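Alcohol oxidase (Myceliophthora thermophila, PDB 6F74) binds FAD and probably acts as an oxygen-dependent oxidase of the vanillyl-alcohol oxidase type. Local coordinates at residues A[260-264]-A[274-278]. Residue numbers count along the deposited sequence, not the author numbering.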
loop_
_atom_site.group_PDB
_atom_site.type_symbol
_atom_site.label_atom_id
_atom_site.label_comp_id
_atom_site.label_asym_id
_atom_site.label_seq_id
_atom_site.Cartn_x
_atom_site.Cartn_y
_atom_site.Cartn_z
ATOM N N VAL A 260 -0.050 -8.666 -13.763
ATOM C CA VAL A 260 -0.004 -7.696 -14.852
ATOM C C VAL A 260 0.552 -8.364 -16.109
ATOM O O VAL A 260 1.686 -8.820 -16.131
ATOM C CB VAL A 260 0.840 -6.453 -14.489
ATOM C CG1 VAL A 260 0.797 -5.414 -15.613
ATOM C CG2 VAL A 260 0.351 -5.813 -13.198
ATOM N N LEU A 261 -0.270 -8.395 -17.153
ATOM C CA LEU A 261 0.090 -8.995 -18.441
ATOM C C LEU A 261 0.697 -7.996 -19.411
ATOM O O LEU A 261 1.574 -8.350 -20.214
ATOM C CB LEU A 261 -1.150 -9.590 -19.076
ATOM C CG LEU A 261 -1.704 -10.810 -18.341
ATOM C CD1 LEU A 261 -3.149 -11.053 -18.753
ATOM C CD2 LEU A 261 -0.793 -12.033 -18.588
ATOM N N GLU A 262 0.183 -6.769 -19.365
ATOM C CA GLU A 262 0.688 -5.649 -20.136
ATOM C C GLU A 262 0.130 -4.347 -19.607
ATOM O O GLU A 262 -0.777 -4.352 -18.752
ATOM C CB GLU A 262 0.337 -5.796 -21.632
ATOM C CG GLU A 262 -1.115 -5.785 -22.017
ATOM C CD GLU A 262 -1.300 -6.092 -23.493
ATOM O OE1 GLU A 262 -0.783 -7.118 -23.954
ATOM O OE2 GLU A 262 -1.930 -5.277 -24.215
ATOM N N ALA A 263 0.682 -3.241 -20.112
ATOM C CA ALA A 263 0.232 -1.904 -19.750
ATOM C C ALA A 263 0.377 -0.951 -20.946
ATOM O O ALA A 263 1.213 -1.162 -21.815
ATOM C CB ALA A 263 1.033 -1.384 -18.554
ATOM N N GLN A 264 -0.436 0.097 -20.950
ATOM C CA GLN A 264 -0.200 1.264 -21.771
ATOM C C GLN A 264 0.319 2.321 -20.812
ATOM O O GLN A 264 -0.232 2.501 -19.728
ATOM C CB GLN A 264 -1.486 1.742 -22.430
ATOM C CG GLN A 264 -2.095 0.800 -23.476
ATOM C CD GLN A 264 -1.198 0.610 -24.659
ATOM O OE1 GLN A 264 -0.760 1.566 -25.281
ATOM N NE2 GLN A 264 -0.912 -0.632 -24.985
ATOM N N THR A 274 3.292 0.523 -25.420
ATOM C CA THR A 274 2.921 -0.753 -24.823
ATOM C C THR A 274 4.117 -1.307 -24.068
ATOM O O THR A 274 5.262 -1.242 -24.554
ATOM C CB THR A 274 2.451 -1.750 -25.912
ATOM O OG1 THR A 274 1.264 -1.214 -26.510
ATOM C CG2 THR A 274 2.115 -3.106 -25.339
ATOM N N ALA A 275 3.857 -1.811 -22.865
ATOM C CA ALA A 275 4.864 -2.511 -22.080
ATOM C C ALA A 275 4.343 -3.909 -21.767
ATOM O O ALA A 275 3.345 -4.060 -21.044
ATOM C CB ALA A 275 5.177 -1.770 -20.791
ATOM N N ASN A 276 5.008 -4.913 -22.331
ATOM C CA ASN A 276 4.694 -6.303 -22.034
ATOM C C ASN A 276 5.905 -7.203 -22.350
ATOM O O ASN A 276 7.028 -6.700 -22.548
ATOM C CB ASN A 276 3.348 -6.734 -22.687
ATOM C CG ASN A 276 3.388 -6.868 -24.195
ATOM O OD1 ASN A 276 4.441 -6.820 -24.819
ATOM N ND2 ASN A 276 2.209 -7.041 -24.792
ATOM N N HIS A 277 5.669 -8.506 -22.441
ATOM C CA HIS A 277 6.737 -9.479 -22.627
ATOM C C HIS A 277 7.455 -9.288 -23.965
ATOM O O HIS A 277 8.643 -9.610 -24.079
ATOM C CB HIS A 277 6.191 -10.924 -22.498
ATOM C CG HIS A 277 5.461 -11.181 -21.213
ATOM N ND1 HIS A 277 4.195 -10.688 -20.955
ATOM C CD2 HIS A 277 5.826 -11.867 -20.106
ATOM C CE1 HIS A 277 3.822 -11.044 -19.736
ATOM N NE2 HIS A 277 4.792 -11.765 -19.201
ATOM N N CYS A 278 6.745 -8.733 -24.953
ATOM C CA CYS A 278 7.251 -8.542 -26.305
ATOM C C CYS A 278 7.752 -7.146 -26.592
ATOM O O CYS A 278 8.415 -6.935 -27.603
ATOM C CB CYS A 278 6.136 -8.852 -27.315
ATOM S SG CYS A 278 5.612 -10.569 -27.294
HETATM O O HOH W 1 -0.102 1.402 -27.843
#
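Ala263 and Ala275 form a hydrogen-bonded antiparallel pair: Ala263 N donates to Ala275 O and Ala275 N donates to Ala263 O, both at 2.9 Å. On the sheet face that carries Glu262, Gln264, Thr274 and Asn276, side chains pair across the strands as well. Gln264 NE2 gives a 2.7 Å hydrogen bond to Thr274 OG1, and a water donates to Gln264 OE1 (2.7 Å) and also hydrogen-bonds to Thr274 OG1 (3.2 Å). Asn276 ND2 donates to Glu262 OE1 at 3.1 Å. Both of these side chains have further partners in the 188-192 region: the buried carboxylate of Glu262 also bonds to Tyr188, Ser190 and the backbone N of Ala191, and Asn276 ND2 to Asn192. The two segments belong to the β-hairpin of strands 260-266 and 272-276, in the FAD-binding domain of this VAO-type flavoprotein; strand 296-306 pairs with the other edge of 260-266. Asn276 OD1 accepts from Cys278 N at 3.0 Å, closing an Asx turn, and Cys278 is disulfide-bonded to Cys194. His277 brings its ring edge to the backbone of the first strand, with CE1 3.5 Å from Leu261 O, and meets Phe284 edge-to-face. On the opposite face, the methyls of Ala263 and Ala275 pack against helix 281-287, and Ala263 also lies about 4 Å, side chain to side chain, from the FAD-binding Val297.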